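Local coordinates for xylose isomerase domain protein (Alicyclobacillus acidocaldarius subsp. acidocaldarius, PDB 3U0H) that probably acts as an isomerase, with a TIM-barrel fold of the xylose isomerase-like kind, though its substrate and reaction are not established, at residues W39-A42 against E43-H47; I117-L120 against A121-I124; A265-V268 against R269-E273. One frame throughout, in Å; residues are numbered along the deposited sequence.

Contact 1 of 3, residues W39-A42 against E43-H47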
loop_
_atom_site.group_PDB
_atom_site.type_symbol
_atom_site.label_atom_id
_atom_site.label_comp_id
_atom_site.label_asym_id
_atom_site.label_seq_id
_atom_site.Cartn_x
_atom_site.Cartn_y
_atom_site.Cartn_z
ATOM N N TRP A 39 2.509 1.304 -33.774
ATOM C CA TRP A 39 3.398 1.739 -34.835
ATOM C C TRP A 39 4.814 1.532 -34.418
ATOM O O TRP A 39 5.635 0.988 -35.161
ATOM C CB TRP A 39 3.238 3.188 -35.129
ATOM C CG TRP A 39 1.931 3.663 -35.675
ATOM C CD1 TRP A 39 0.596 3.266 -35.323
ATOM C CD2 TRP A 39 1.787 4.734 -36.674
ATOM N NE1 TRP A 39 -0.329 4.010 -36.021
ATOM C CE2 TRP A 39 0.338 4.926 -36.869
ATOM C CE3 TRP A 39 2.674 5.509 -37.387
ATOM C CZ2 TRP A 39 -0.145 5.878 -37.746
ATOM C CZ3 TRP A 39 2.176 6.452 -38.289
ATOM C CH2 TRP A 39 0.805 6.637 -38.457
ATOM N N LEU A 40 5.114 1.949 -33.195
ATOM C CA LEU A 40 6.464 1.827 -32.683
ATOM C C LEU A 40 6.881 0.350 -32.508
ATOM O O LEU A 40 8.023 -0.011 -32.763
ATOM C CB LEU A 40 6.573 2.578 -31.355
ATOM C CG LEU A 40 6.213 4.067 -31.313
ATOM C CD1 LEU A 40 6.194 4.554 -29.880
ATOM C CD2 LEU A 40 7.170 4.871 -32.188
ATOM N N GLU A 41 5.954 -0.479 -32.032
ATOM C CA GLU A 41 6.150 -1.923 -31.867
ATOM C C GLU A 41 6.460 -2.656 -33.175
ATOM O O GLU A 41 7.302 -3.555 -33.189
ATOM C CB GLU A 41 4.888 -2.534 -31.301
ATOM C CG GLU A 41 5.076 -3.939 -30.787
ATOM C CD GLU A 41 3.824 -4.455 -30.110
ATOM O OE1 GLU A 41 2.729 -4.509 -30.748
ATOM O OE2 GLU A 41 3.938 -4.825 -28.924
ATOM N N ALA A 42 5.751 -2.290 -34.254
ATOM C CA ALA A 42 5.974 -2.838 -35.615
ATOM C C ALA A 42 7.401 -2.577 -36.044
ATOM O O ALA A 42 8.086 -3.478 -36.492
ATOM C CB ALA A 42 5.009 -2.210 -36.624
ATOM N N GLU A 43 7.874 -1.352 -35.836
ATOM C CA GLU A 43 9.298 -1.028 -36.066
ATOM C C GLU A 43 10.264 -1.752 -35.104
ATOM O O GLU A 43 11.242 -2.361 -35.547
ATOM C CB GLU A 43 9.543 0.461 -35.957
ATOM C CG GLU A 43 10.879 0.877 -36.523
ATOM C CD GLU A 43 10.887 0.972 -38.053
ATOM O OE1 GLU A 43 9.812 1.189 -38.682
ATOM O OE2 GLU A 43 11.990 0.837 -38.611
ATOM N N ALA A 44 9.986 -1.714 -33.803
ATOM C CA ALA A 44 10.884 -2.361 -32.851
ATOM C C ALA A 44 11.114 -3.817 -33.278
ATOM O O ALA A 44 12.250 -4.294 -33.304
ATOM C CB ALA A 44 10.336 -2.269 -31.425
ATOM N N GLU A 45 10.044 -4.506 -33.654
ATOM C CA GLU A 45 10.151 -5.882 -34.139
ATOM C C GLU A 45 11.018 -6.041 -35.385
ATOM O O GLU A 45 11.819 -6.969 -35.479
ATOM C CB GLU A 45 8.768 -6.464 -34.396
ATOM C CG GLU A 45 8.008 -6.751 -33.110
ATOM C CD GLU A 45 6.600 -7.283 -33.349
ATOM O OE1 GLU A 45 6.388 -7.981 -34.368
ATOM O OE2 GLU A 45 5.707 -7.006 -32.509
ATOM N N ARG A 46 10.874 -5.146 -36.343
ATOM C CA ARG A 46 11.622 -5.298 -37.578
ATOM C C ARG A 46 13.061 -4.976 -37.338
ATOM O O ARG A 46 13.932 -5.708 -37.760
ATOM C CB ARG A 46 11.031 -4.435 -38.693
ATOM C CG ARG A 46 9.687 -5.000 -39.166
ATOM C CD ARG A 46 8.849 -4.086 -40.061
ATOM N NE ARG A 46 9.563 -3.282 -41.075
ATOM C CZ ARG A 46 10.597 -3.647 -41.843
ATOM N NH1 ARG A 46 11.141 -4.863 -41.780
ATOM N NH2 ARG A 46 11.094 -2.765 -42.712
ATOM N N HIS A 47 13.315 -3.916 -36.597
ATOM C CA HIS A 47 14.657 -3.333 -36.550
ATOM C C HIS A 47 15.278 -3.168 -35.165
ATOM O O HIS A 47 16.336 -2.567 -35.071
ATOM C CB HIS A 47 14.647 -1.977 -37.292
ATOM C CG HIS A 47 14.206 -2.051 -38.757
ATOM N ND1 HIS A 47 13.211 -1.279 -39.256
ATOM C CD2 HIS A 47 14.674 -2.822 -39.829
ATOM C CE1 HIS A 47 13.046 -1.537 -40.571
ATOM N NE2 HIS A 47 13.942 -2.481 -40.925
#
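Leu40 O accepts the amide of Ala44, N to O 2.8 Å, and one residue on Glu41 O takes the amide of Glu45 at 2.9 Å between O and N. These are nearly straight i to i+4 bonds of a regular alpha-helix. The flanking bonds are longer: Arg46 N reaches Ala42 O at 3.3 Å, and the bond from Glu43 N to Trp39 O is weak.

Glu43 also carries a side-chain bond along the last turn. With CG anti to the backbone N (chi1 -165°) and the chain bent at chi2, its carboxylate swings forward to His47, where His47 ND1 donates to Glu43 OE2 at a modelled 2.5 Å, a doubtful length that says nothing sure of the bond's strength. The acceptor lies close to the imidazole plane, whereas the donor comes from above the carboxylate plane. A face of the same imidazole is covered by Arg46 CB, so the ring is held both at its edge and from one side.

Glu41 and Glu45 run side by side, their carboxylate planes turned 49° apart. Glu45 OE2 approaches Glu41 CG at 3.6 Å, and the nearest oxygens, Glu41 OE1 and Glu45 OE2, stay 4.3 Å apart; two like charges so near would probably disfavour each other somewhat, partly offset, perhaps, by His38 and the more distant Arg89, both weak partners of Glu41. Glu45 CG rests on Glu41 O at 3.3 Å, and Ala44 CB packs against Leu40 O.

This surface turn closes helix 37-47 of the TIM barrel. Leu40 is buried against Phe56 of helix 49-57 and against Val35 and Leu96, Glu43 touches Val52 and Met55 of helix 49-57, and Trp39 leans on Leu18 of helix 18-27, which follows strand 5-8.

Contact 2 of 3, residues I117-L120 against A121-I124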
loop_
_atom_site.group_PDB
_atom_site.type_symbol
_atom_site.label_atom_id
_atom_site.label_comp_id
_atom_site.label_asym_id
_atom_site.label_seq_id
_atom_site.Cartn_x
_atom_site.Cartn_y
_atom_site.Cartn_z
ATOM N N ILE A 117 -17.760 -1.621 -13.152
ATOM C CA ILE A 117 -17.058 -0.529 -12.492
ATOM C C ILE A 117 -16.017 -1.071 -11.536
ATOM O O ILE A 117 -14.917 -0.547 -11.504
ATOM C CB ILE A 117 -18.005 0.434 -11.704
ATOM C CG1 ILE A 117 -19.005 1.067 -12.669
ATOM C CG2 ILE A 117 -17.249 1.530 -11.014
ATOM C CD1 ILE A 117 -20.009 2.085 -12.081
ATOM N N SER A 118 -16.335 -2.113 -10.777
ATOM C CA SER A 118 -15.374 -2.646 -9.821
ATOM C C SER A 118 -14.139 -3.280 -10.512
ATOM O O SER A 118 -12.984 -3.030 -10.085
ATOM C CB SER A 118 -16.013 -3.713 -8.952
ATOM O OG SER A 118 -17.131 -3.224 -8.257
ATOM N N GLN A 119 -14.388 -4.093 -11.566
ATOM C CA GLN A 119 -13.303 -4.744 -12.237
ATOM C C GLN A 119 -12.436 -3.663 -12.901
ATOM O O GLN A 119 -11.178 -3.708 -12.851
ATOM C CB GLN A 119 -13.795 -5.747 -13.284
ATOM C CG GLN A 119 -12.656 -6.455 -13.933
ATOM C CD GLN A 119 -13.072 -7.467 -14.997
ATOM O OE1 GLN A 119 -13.131 -7.159 -16.215
ATOM N NE2 GLN A 119 -13.297 -8.669 -14.560
ATOM N N LEU A 120 -13.096 -2.730 -13.554
ATOM C CA LEU A 120 -12.343 -1.707 -14.244
ATOM C C LEU A 120 -11.465 -0.865 -13.224
ATOM O O LEU A 120 -10.305 -0.567 -13.496
ATOM C CB LEU A 120 -13.273 -0.852 -15.114
ATOM C CG LEU A 120 -12.576 0.230 -15.922
ATOM C CD1 LEU A 120 -11.755 -0.392 -17.012
ATOM C CD2 LEU A 120 -13.578 1.239 -16.495
ATOM N N ALA A 121 -12.017 -0.537 -12.055
ATOM C CA ALA A 121 -11.274 0.189 -10.987
ATOM C C ALA A 121 -10.030 -0.605 -10.632
ATOM O O ALA A 121 -8.915 -0.059 -10.554
ATOM C CB ALA A 121 -12.117 0.410 -9.723
ATOM N N ARG A 122 -10.194 -1.896 -10.461
ATOM C CA ARG A 122 -9.078 -2.722 -9.985
ATOM C C ARG A 122 -7.970 -2.886 -11.032
ATOM O O ARG A 122 -6.808 -2.963 -10.708
ATOM C CB ARG A 122 -9.587 -4.076 -9.496
ATOM C CG ARG A 122 -8.488 -5.031 -9.024
ATOM C CD ARG A 122 -8.000 -5.964 -10.125
ATOM N NE ARG A 122 -9.033 -6.785 -10.784
ATOM C CZ ARG A 122 -8.812 -7.618 -11.813
ATOM N NH1 ARG A 122 -7.607 -7.736 -12.377
ATOM N NH2 ARG A 122 -9.816 -8.347 -12.284
ATOM N N ARG A 123 -8.334 -2.974 -12.294
ATOM C CA ARG A 123 -7.347 -3.198 -13.370
ATOM C C ARG A 123 -6.540 -1.935 -13.706
ATOM O O ARG A 123 -5.379 -2.008 -14.085
ATOM C CB ARG A 123 -8.071 -3.693 -14.634
ATOM C CG ARG A 123 -8.563 -5.121 -14.548
ATOM C CD ARG A 123 -9.229 -5.580 -15.831
ATOM N NE ARG A 123 -9.511 -7.002 -15.851
ATOM C CZ ARG A 123 -9.900 -7.675 -16.944
ATOM N NH1 ARG A 123 -10.026 -7.045 -18.143
ATOM N NH2 ARG A 123 -10.157 -8.974 -16.861
ATOM N N ILE A 124 -7.199 -0.799 -13.614
ATOM C CA ILE A 124 -6.573 0.505 -13.798
ATOM C C ILE A 124 -5.591 0.751 -12.673
ATOM O O ILE A 124 -4.514 1.292 -12.905
ATOM C CB ILE A 124 -7.624 1.656 -13.868
ATOM C CG1 ILE A 124 -8.467 1.511 -15.169
ATOM C CG2 ILE A 124 -6.929 3.020 -13.861
ATOM C CD1 ILE A 124 -9.554 2.554 -15.424
#
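The amide of Gln119 lies flat on the guanidinium of Arg123, the two planes only 5° apart, with OE1 over the centre of the group and 3.4 Å from CZ. Gln119 is fully extended, CG anti to the backbone N (chi1 -178°), and runs alongside the extended Arg123. This is a stack rather than a hydrogen bond, and it leaves the arginine N-H groups to other acceptors: NH2 forms a salt bridge with Glu76 OE1, and NH1 donates to Asp74 O. With an alanine in place of Arg123, Glu76 OE1 and Asp74 O would lose these donors, and the Gln119 amide, its flat partner gone, would probably be freer to turn.

Arg122 bends at chi2 and chi3; its NH1 pairs with Glu76 OE2 and also donates to Gln126 OE1, while NE bridges to Glu167 of a second subunit. Glu76 is thus gripped by two successive arginines, one on each carboxylate oxygen. The turn belongs to helix 113-131, an outer helix of the TIM barrel that here also faces the subunit interface.

Backbone acceptors are met in the i to i+4 pattern: Ile117 O by Ala121 N at 3.0 Å, and Leu120 O by Ile124 N at 3.1 Å. Ser118 OG is hydrogen-bonded to Val114 O. On the buried side Leu120 CG meets Ile124 CD1 at 3.8 Å, and Ile124 continues onto Phe165 and Ile169 of helix 159-169.

Contact 3 of 3, residues A265-V268 against R269-E273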
loop_
_atom_site.group_PDB
_atom_site.type_symbol
_atom_site.label_atom_id
_atom_site.label_comp_id
_atom_site.label_asym_id
_atom_site.label_seq_id
_atom_site.Cartn_x
_atom_site.Cartn_y
_atom_site.Cartn_z
ATOM N N ALA A 265 -0.900 20.017 -40.919
ATOM C CA ALA A 265 0.076 20.000 -39.864
ATOM C C ALA A 265 0.604 21.410 -39.571
ATOM O O ALA A 265 0.570 21.842 -38.418
ATOM C CB ALA A 265 1.206 19.034 -40.220
ATOM N N ARG A 266 1.079 22.127 -40.596
ATOM C CA ARG A 266 1.648 23.478 -40.422
ATOM C C ARG A 266 0.628 24.470 -39.905
ATOM O O ARG A 266 0.913 25.219 -38.972
ATOM C CB ARG A 266 2.258 23.986 -41.731
ATOM C CG ARG A 266 3.124 25.239 -41.601
ATOM C CD ARG A 266 3.742 25.674 -42.953
ATOM N NE ARG A 266 4.164 24.528 -43.795
ATOM C CZ ARG A 266 5.327 23.876 -43.684
ATOM N NH1 ARG A 266 6.253 24.250 -42.791
ATOM N NH2 ARG A 266 5.570 22.840 -44.488
ATOM N N LEU A 267 -0.572 24.451 -40.483
ATOM C CA LEU A 267 -1.647 25.382 -40.087
ATOM C C LEU A 267 -2.063 25.257 -38.618
ATOM O O LEU A 267 -2.272 26.247 -37.933
ATOM C CB LEU A 267 -2.888 25.215 -40.971
ATOM C CG LEU A 267 -3.906 26.353 -40.839
ATOM C CD1 LEU A 267 -3.275 27.718 -41.133
ATOM C CD2 LEU A 267 -5.103 26.102 -41.758
ATOM N N VAL A 268 -2.186 24.047 -38.125
ATOM C CA VAL A 268 -2.638 23.865 -36.735
ATOM C C VAL A 268 -1.492 24.175 -35.728
ATOM O O VAL A 268 -1.741 24.706 -34.650
ATOM C CB VAL A 268 -3.223 22.429 -36.556
ATOM C CG1 VAL A 268 -3.586 22.132 -35.090
ATOM C CG2 VAL A 268 -4.410 22.237 -37.480
ATOM N N ARG A 269 -0.246 23.834 -36.072
ATOM C CA ARG A 269 0.930 24.261 -35.280
ATOM C C ARG A 269 0.893 25.767 -35.056
ATOM O O ARG A 269 1.044 26.187 -33.928
ATOM C CB ARG A 269 2.274 23.986 -35.979
ATOM C CG ARG A 269 3.382 23.650 -35.014
ATOM C CD ARG A 269 4.653 24.441 -35.147
ATOM N NE ARG A 269 5.015 24.654 -36.519
ATOM C CZ ARG A 269 5.144 25.827 -37.128
ATOM N NH1 ARG A 269 5.435 25.820 -38.410
ATOM N NH2 ARG A 269 4.982 26.981 -36.506
ATOM N N GLU A 270 0.745 26.524 -36.162
ATOM C CA GLU A 270 0.595 27.994 -36.151
ATOM C C GLU A 270 -0.598 28.395 -35.355
ATOM O O GLU A 270 -0.543 29.265 -34.527
ATOM C CB GLU A 270 0.396 28.575 -37.551
ATOM C CG GLU A 270 1.677 28.764 -38.330
ATOM C CD GLU A 270 1.464 28.889 -39.855
ATOM O OE1 GLU A 270 0.372 29.339 -40.330
ATOM O OE2 GLU A 270 2.407 28.498 -40.581
ATOM N N ARG A 271 -1.709 27.759 -35.623
ATOM C CA ARG A 271 -2.882 28.090 -34.873
ATOM C C ARG A 271 -2.735 27.851 -33.361
ATOM O O ARG A 271 -3.208 28.648 -32.558
ATOM C CB ARG A 271 -4.037 27.331 -35.436
ATOM C CG ARG A 271 -4.511 27.928 -36.743
ATOM C CD ARG A 271 -5.735 27.158 -37.198
ATOM N NE ARG A 271 -6.372 27.629 -38.423
ATOM C CZ ARG A 271 -7.577 27.228 -38.809
ATOM N NH1 ARG A 271 -8.269 26.356 -38.067
ATOM N NH2 ARG A 271 -8.077 27.659 -39.959
ATOM N N LEU A 272 -2.056 26.784 -32.977
ATOM C CA LEU A 272 -1.926 26.455 -31.548
ATOM C C LEU A 272 -0.880 27.312 -30.853
ATOM O O LEU A 272 -1.080 27.680 -29.716
ATOM C CB LEU A 272 -1.606 24.964 -31.336
ATOM C CG LEU A 272 -2.746 24.019 -31.714
ATOM C CD1 LEU A 272 -2.466 22.616 -31.209
ATOM C CD2 LEU A 272 -4.079 24.558 -31.204
ATOM N N GLU A 273 0.219 27.652 -31.514
ATOM C CA GLU A 273 1.172 28.560 -30.868
ATOM C C GLU A 273 0.461 29.849 -30.531
ATOM O O GLU A 273 0.704 30.390 -29.496
ATOM C CB GLU A 273 2.377 28.867 -31.725
ATOM C CG GLU A 273 3.249 27.674 -32.006
ATOM C CD GLU A 273 4.082 27.878 -33.255
ATOM O OE1 GLU A 273 3.767 28.783 -34.066
ATOM O OE2 GLU A 273 5.065 27.121 -33.447
#
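Val268 O receives the amide of Leu272, N to O 2.7 Å, and Leu267 O that of Arg271 at 2.8 Å between O and N, two alpha-helical bonds in helix 261-280, the last helix of the TIM barrel. The chain of Arg271 lies close over the first turn: Leu267 CD2 sits over one face of its guanidinium, 3.8 Å from NH2. Its polar end is held by others, NH1 by Asp226 in a salt bridge and by Pro224 O.

Arg269 NH2 forms a salt bridge with Glu273 OE2 at 3.1 Å. The oxygen is met on its syn side but well out of the carboxylate plane, and itself lies near the guanidinium plane, while NE of the same arginine donates to Thr28 O, tying the helix to the segment after helix 18-27. Arg266, whose NH2 pairs with Glu262, offers its CG to Glu270 OE2 at 3.5 Å.

The apolar side faces strand 5-8, where Leu272 packs on Pro6 and Ala265 on Leu8. Val268 and Leu272, one turn apart, run alongside each other in the same direction; Val268 CG1, anti to the backbone N (chi1 174°), reaches Leu272 CG at 4.0 Å.

In the fold
The three contacts come in series along the chain, each a turn within a different helix around one closed barrel of eight parallel strands. Contact 1 lies on helix 37-47, after strand 32-33; contact 2 on helix 113-131, between strands 100-104 and 137-141; contact 3 on helix 261-280, after the last strand, 246-249. The centres of contacts 1 and 2 are about 30 Å apart. Those of contacts 1 and 3 are about 29 Å apart. Contacts 2 and 3, centres about 38 Å apart, lie on opposite sides of the chain's centre. The three turns thus belong to separate parts of the helical layer around the barrel, and only contact 2 also faces a second subunit.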